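PDB 6F74: alcohol oxidase from Myceliophthora thermophila, which binds FAD as a VAO-type flavoprotein and probably oxidises a substrate with molecular oxygen as the electron acceptor. Local coordinates for residues A[529-534]-A[548-553]; A[432-437]-A[513-518]. All coordinates share one frame; numbering follows the deposited sequence.

In the fold
Helix 512-533 carries one side of both contacts: contact 2 uses its first turns (513-518), contact 1 its last (529-534). Their centres are about 16 Å apart, and along the chain contact 2 closes before contact 1 opens. The helix packs on strand 435-440, an outermost strand of the antiparallel seven-stranded sheet. Contact 2 packs the approach to that strand on the helix, and Leu530 of 529-534 touches Thr436 of 432-437, joining the two sites. Contact 1 then reaches from the helix to 548-553, in the berberine-like region that also holds the FAD-binding Tyr540. One long helix thus links the end of the sheet to the C-terminal part of the chain.

Contact 1: A[529-534]-A[548-553]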
loop_
_atom_site.group_PDB
_atom_site.type_symbol
_atom_site.label_atom_id
_atom_site.label_comp_id
_atom_site.label_asym_id
_atom_site.label_seq_id
_atom_site.Cartn_x
_atom_site.Cartn_y
_atom_site.Cartn_z
ATOM N N ALA A 529 9.679 10.882 16.292
ATOM C CA ALA A 529 8.962 12.115 16.581
ATOM C C ALA A 529 7.464 11.849 16.484
ATOM O O ALA A 529 6.689 12.327 17.319
ATOM C CB ALA A 529 9.350 13.196 15.605
ATOM N N LEU A 530 7.067 11.083 15.462
ATOM C CA LEU A 530 5.652 10.771 15.263
ATOM C C LEU A 530 5.095 9.926 16.392
ATOM O O LEU A 530 3.939 10.128 16.796
ATOM C CB LEU A 530 5.423 10.076 13.929
ATOM C CG LEU A 530 5.616 10.910 12.667
ATOM C CD1 LEU A 530 5.414 10.060 11.422
ATOM C CD2 LEU A 530 4.710 12.150 12.645
ATOM N N LYS A 531 5.909 8.995 16.903
ATOM C CA LYS A 531 5.534 8.172 18.051
ATOM C C LYS A 531 5.408 8.969 19.301
ATOM O O LYS A 531 4.469 8.748 20.071
ATOM C CB LYS A 531 6.517 7.003 18.270
ATOM C CG LYS A 531 6.314 5.898 17.258
ATOM C CD LYS A 531 7.039 4.597 17.561
ATOM C CE LYS A 531 6.895 3.651 16.371
ATOM N NZ LYS A 531 7.527 2.297 16.523
ATOM N N LYS A 532 6.347 9.897 19.522
ATOM C CA LYS A 532 6.268 10.804 20.663
ATOM C C LYS A 532 5.020 11.668 20.619
ATOM O O LYS A 532 4.390 11.899 21.657
ATOM C CB LYS A 532 7.510 11.695 20.746
ATOM C CG LYS A 532 7.526 12.606 21.982
ATOM C CD LYS A 532 8.881 13.292 22.147
ATOM C CE LYS A 532 8.860 14.268 23.290
ATOM N NZ LYS A 532 9.955 15.261 23.136
ATOM N N LEU A 533 4.667 12.165 19.439
ATOM C CA LEU A 533 3.405 12.878 19.257
ATOM C C LEU A 533 2.184 12.023 19.570
ATOM O O LEU A 533 1.313 12.462 20.327
ATOM C CB LEU A 533 3.277 13.369 17.832
ATOM C CG LEU A 533 2.001 14.151 17.480
ATOM C CD1 LEU A 533 1.878 15.406 18.332
ATOM C CD2 LEU A 533 2.050 14.470 15.988
ATOM N N ALA A 534 2.115 10.835 18.970
ATOM C CA ALA A 534 0.993 9.906 19.204
ATOM C C ALA A 534 1.467 8.531 19.671
ATOM O O ALA A 534 1.569 7.613 18.867
ATOM C CB ALA A 534 0.144 9.780 17.953
ATOM N N ASP A 548 11.227 -0.841 11.413
ATOM C CA ASP A 548 10.976 -0.444 12.781
ATOM C C ASP A 548 11.137 -1.677 13.652
ATOM O O ASP A 548 10.407 -2.657 13.461
ATOM C CB ASP A 548 9.569 0.148 12.876
ATOM C CG ASP A 548 9.153 0.518 14.301
ATOM O OD1 ASP A 548 10.009 0.656 15.203
ATOM O OD2 ASP A 548 7.931 0.708 14.513
ATOM N N PRO A 549 12.104 -1.664 14.600
ATOM C CA PRO A 549 12.179 -2.744 15.592
ATOM C C PRO A 549 10.852 -3.061 16.279
ATOM O O PRO A 549 10.653 -4.183 16.753
ATOM C CB PRO A 549 13.141 -2.187 16.658
ATOM C CG PRO A 549 13.994 -1.192 15.932
ATOM C CD PRO A 549 13.107 -0.617 14.848
ATOM N N GLU A 550 9.988 -2.060 16.405
ATOM C CA GLU A 550 8.685 -2.261 17.034
ATOM C C GLU A 550 7.557 -2.406 16.036
ATOM O O GLU A 550 6.403 -2.142 16.388
ATOM C CB GLU A 550 8.402 -1.093 17.976
ATOM C CG GLU A 550 9.455 -0.862 19.050
ATOM C CD GLU A 550 9.630 -2.020 19.998
ATOM O OE1 GLU A 550 8.665 -2.822 20.174
ATOM O OE2 GLU A 550 10.765 -2.146 20.555
ATOM N N TYR A 551 7.872 -2.821 14.806
ATOM C CA TYR A 551 6.871 -2.926 13.728
ATOM C C TYR A 551 5.682 -3.781 14.073
ATOM O O TYR A 551 4.617 -3.515 13.580
ATOM C CB TYR A 551 7.458 -3.436 12.395
ATOM C CG TYR A 551 7.659 -4.938 12.324
ATOM C CD1 TYR A 551 6.604 -5.811 11.948
ATOM C CD2 TYR A 551 8.880 -5.499 12.635
ATOM C CE1 TYR A 551 6.791 -7.199 11.908
ATOM C CE2 TYR A 551 9.083 -6.884 12.576
ATOM C CZ TYR A 551 8.043 -7.724 12.235
ATOM O OH TYR A 551 8.245 -9.078 12.228
ATOM N N ILE A 552 5.848 -4.819 14.895
ATOM C CA ILE A 552 4.721 -5.719 15.229
ATOM C C ILE A 552 3.602 -4.889 15.878
ATOM O O ILE A 552 2.411 -4.947 15.487
ATOM C CB ILE A 552 5.181 -6.894 16.150
ATOM C CG1 ILE A 552 5.926 -7.922 15.314
ATOM C CG2 ILE A 552 3.993 -7.530 16.889
ATOM C CD1 ILE A 552 6.583 -9.100 16.045
ATOM N N ASP A 553 4.011 -4.136 16.878
ATOM C CA ASP A 553 3.137 -3.201 17.602
ATOM C C ASP A 553 2.499 -2.173 16.682
ATOM O O ASP A 553 1.271 -1.978 16.671
ATOM C CB ASP A 553 3.969 -2.458 18.656
ATOM C CG ASP A 553 3.294 -2.369 19.959
ATOM O OD1 ASP A 553 2.236 -1.719 20.059
ATOM O OD2 ASP A 553 3.840 -2.955 20.905
HETATM O O HOH W 1 10.383 3.090 16.485
#
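Lys531 and Asp548 reach for each other from opposite directions, an extended lysine chain on one side and a short carboxylate on the other, and they meet in a salt bridge of 2.6 Å between Lys531 NZ and Asp548 OD2. The ammonium comes to OD2 on its syn side, 22° out of the carboxylate plane. The other oxygen, OD1, is tied to the same ammonium through a water, which accepts from Lys531 NZ at 3.0 Å and donates to Asp548 OD1 at 2.8 Å. Beyond CG the lysine runs straight, all its outer torsions near 180°, and this full length bridges backbones whose nearest CA atoms, those of Lys531 and Glu550, stand 10.9 Å apart. The contact joins the last turn of helix 512-533 to the turn that leads into helix 551-556 in the berberine-like part of this VAO-type oxidase. Asp548 opens a type I turn there, and its OD1 also accepts from Glu550 N at 3.0 Å, closing an Asx turn; this N-H arrives from above the carboxylate plane, 79° out of it. The two oxygens thus divide the work, OD2 taking the lysine and OD1 the water and Glu550 N. With an alanine here the carboxylate is gone, and the Lys531 ammonium would probably lose its countercharge and the Glu550 N-H its side-chain acceptor. Glu550, the N-cap residue, adds a lighter touch, its CB lying 3.8 Å from Lys531 NZ, while its bent chain carries the carboxylate away from the lysine. The side chain of Lys531 also touches Arg438 on strand 435-440.

Contact 2: A[432-437]-A[513-518]; sequences TSIITS and EIRDYV
A chi1 of 174° swings the Arg515 chain off the backbone N, and the run stays extended as far as NE, which takes the guanidinium to Thr432. The contact is part of a helix packed on a sheet at its outermost strand: segment 432-437 leads into strand 435-440 of the antiparallel seven-stranded sheet, and helix 512-533 packs against that strand and its neighbour 498-503. Thr432 and Arg515 approach from opposite directions, and the threonine methyl sits over one face of the guanidinium, with CG2 3.7 Å from Arg515 NH2 and 3.9 Å from its CZ. No hydrogen bond crosses between the segments; the polar ends are engaged with Pro101 and Tyr102: Thr432 OG1 bonds to Pro101 O, while Arg515 NH1 bonds to Tyr102 O and the guanidinium makes a cation-pi contact with Tyr102. Arg515 also touches an N-acetylglucosamine of the glycan attached to the protein, so this buried arginine meets Thr432, Tyr102 and the glycan at once. One turn on along the helix, at Val518, the contact is apolar. Ile434 sends its CG1 branch toward the helix and has 67 Å² of its surface covered by the helix segment, the largest share of any residue in the contact; its CD1 also comes obliquely to the guanidinium, 4.3 Å from Arg515 NE. The same isoleucine continues onto Gln519 and Val522 of the helix, and its backbone pairs with Gln504. Its side chain crosses that of Val518 at about a right angle, bringing Ile434 CD1 to 3.9 Å from Val518 CG1.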
loop_
_atom_site.group_PDB
_atom_site.type_symbol
_atom_site.label_atom_id
_atom_site.label_comp_id
_atom_site.label_asym_id
_atom_site.label_seq_id
_atom_site.Cartn_x
_atom_site.Cartn_y
_atom_site.Cartn_z
ATOM N N THR A 432 12.732 3.267 -4.511
ATOM C CA THR A 432 12.607 2.603 -3.218
ATOM C C THR A 432 11.837 3.493 -2.235
ATOM O O THR A 432 12.044 4.707 -2.156
ATOM C CB THR A 432 13.996 2.230 -2.628
ATOM O OG1 THR A 432 14.666 1.348 -3.522
ATOM C CG2 THR A 432 13.871 1.508 -1.281
ATOM N N SER A 433 10.945 2.866 -1.477
ATOM C CA SER A 433 10.161 3.564 -0.456
ATOM C C SER A 433 10.841 3.392 0.888
ATOM O O SER A 433 11.157 2.260 1.278
ATOM C CB SER A 433 8.746 2.994 -0.387
ATOM O OG SER A 433 7.976 3.853 0.421
ATOM N N ILE A 434 11.114 4.516 1.535
ATOM C CA ILE A 434 11.624 4.548 2.917
ATOM C C ILE A 434 10.788 5.585 3.648
ATOM O O ILE A 434 11.083 6.774 3.642
ATOM C CB ILE A 434 13.134 4.888 3.019
ATOM C CG1 ILE A 434 13.920 4.058 1.991
ATOM C CG2 ILE A 434 13.609 4.638 4.458
ATOM C CD1 ILE A 434 15.419 4.224 2.066
ATOM N N ILE A 435 9.689 5.099 4.226
ATOM C CA ILE A 435 8.725 5.935 4.911
ATOM C C ILE A 435 8.398 5.362 6.276
ATOM O O ILE A 435 8.694 4.183 6.582
ATOM C CB ILE A 435 7.424 6.111 4.079
ATOM C CG1 ILE A 435 6.731 4.760 3.844
ATOM C CG2 ILE A 435 7.739 6.797 2.748
ATOM C CD1 ILE A 435 5.348 4.818 3.197
ATOM N N THR A 436 7.778 6.212 7.087
ATOM C CA THR A 436 7.183 5.792 8.372
ATOM C C THR A 436 5.766 6.344 8.430
ATOM O O THR A 436 5.472 7.397 7.848
ATOM C CB THR A 436 8.019 6.288 9.570
ATOM O OG1 THR A 436 7.422 5.881 10.793
ATOM C CG2 THR A 436 8.199 7.852 9.527
ATOM N N SER A 437 4.851 5.621 9.067
ATOM C CA SER A 437 3.473 6.108 9.178
ATOM C C SER A 437 3.021 6.008 10.624
ATOM O O SER A 437 3.477 5.132 11.398
ATOM C CB SER A 437 2.510 5.382 8.234
ATOM O OG SER A 437 2.557 3.963 8.327
ATOM N N GLU A 513 25.775 2.100 3.051
ATOM C CA GLU A 513 25.989 3.122 4.062
ATOM C C GLU A 513 24.980 4.236 3.938
ATOM O O GLU A 513 24.450 4.698 4.930
ATOM C CB GLU A 513 27.422 3.695 3.964
ATOM C CG GLU A 513 28.467 2.671 4.292
ATOM C CD GLU A 513 28.825 1.656 3.204
ATOM O OE1 GLU A 513 28.185 1.462 2.095
ATOM O OE2 GLU A 513 29.845 1.016 3.527
ATOM N N ILE A 514 24.720 4.657 2.706
ATOM C CA ILE A 514 23.774 5.736 2.439
ATOM C C ILE A 514 22.361 5.284 2.788
ATOM O O ILE A 514 21.616 6.042 3.406
ATOM C CB ILE A 514 23.896 6.279 0.989
ATOM C CG1 ILE A 514 23.464 7.749 0.898
ATOM C CG2 ILE A 514 23.147 5.427 -0.026
ATOM C CD1 ILE A 514 22.012 8.018 0.627
ATOM N N ARG A 515 22.011 4.050 2.454
ATOM C CA ARG A 515 20.684 3.527 2.794
ATOM C C ARG A 515 20.495 3.402 4.321
ATOM O O ARG A 515 19.407 3.723 4.835
ATOM C CB ARG A 515 20.419 2.177 2.117
ATOM C CG ARG A 515 19.107 1.563 2.577
ATOM C CD ARG A 515 18.480 0.700 1.520
ATOM N NE ARG A 515 17.121 0.291 1.846
ATOM C CZ ARG A 515 16.331 -0.404 1.022
ATOM N NH1 ARG A 515 16.782 -0.785 -0.173
ATOM N NH2 ARG A 515 15.091 -0.751 1.389
ATOM N N ASP A 516 21.531 2.950 5.033
ATOM C CA ASP A 516 21.453 2.842 6.502
ATOM C C ASP A 516 21.295 4.219 7.158
ATOM O O ASP A 516 20.574 4.350 8.154
ATOM C CB ASP A 516 22.695 2.172 7.107
ATOM C CG ASP A 516 22.893 0.748 6.656
ATOM O OD1 ASP A 516 21.928 0.047 6.206
ATOM O OD2 ASP A 516 24.050 0.320 6.750
ATOM N N TYR A 517 21.978 5.229 6.609
ATOM C CA TYR A 517 21.820 6.621 7.076
ATOM C C TYR A 517 20.378 7.092 6.864
ATOM O O TYR A 517 19.755 7.628 7.765
ATOM C CB TYR A 517 22.825 7.594 6.390
ATOM C CG TYR A 517 22.467 9.036 6.678
ATOM C CD1 TYR A 517 22.784 9.619 7.896
ATOM C CD2 TYR A 517 21.746 9.791 5.764
ATOM C CE1 TYR A 517 22.431 10.944 8.189
ATOM C CE2 TYR A 517 21.361 11.105 6.035
ATOM C CZ TYR A 517 21.708 11.685 7.246
ATOM O OH TYR A 517 21.278 12.995 7.516
ATOM N N VAL A 518 19.843 6.895 5.673
ATOM C CA VAL A 518 18.472 7.332 5.387
ATOM C C VAL A 518 17.454 6.540 6.205
ATOM O O VAL A 518 16.520 7.126 6.740
ATOM C CB VAL A 518 18.146 7.268 3.888
ATOM C CG1 VAL A 518 16.675 7.599 3.634
ATOM C CG2 VAL A 518 19.021 8.250 3.126
#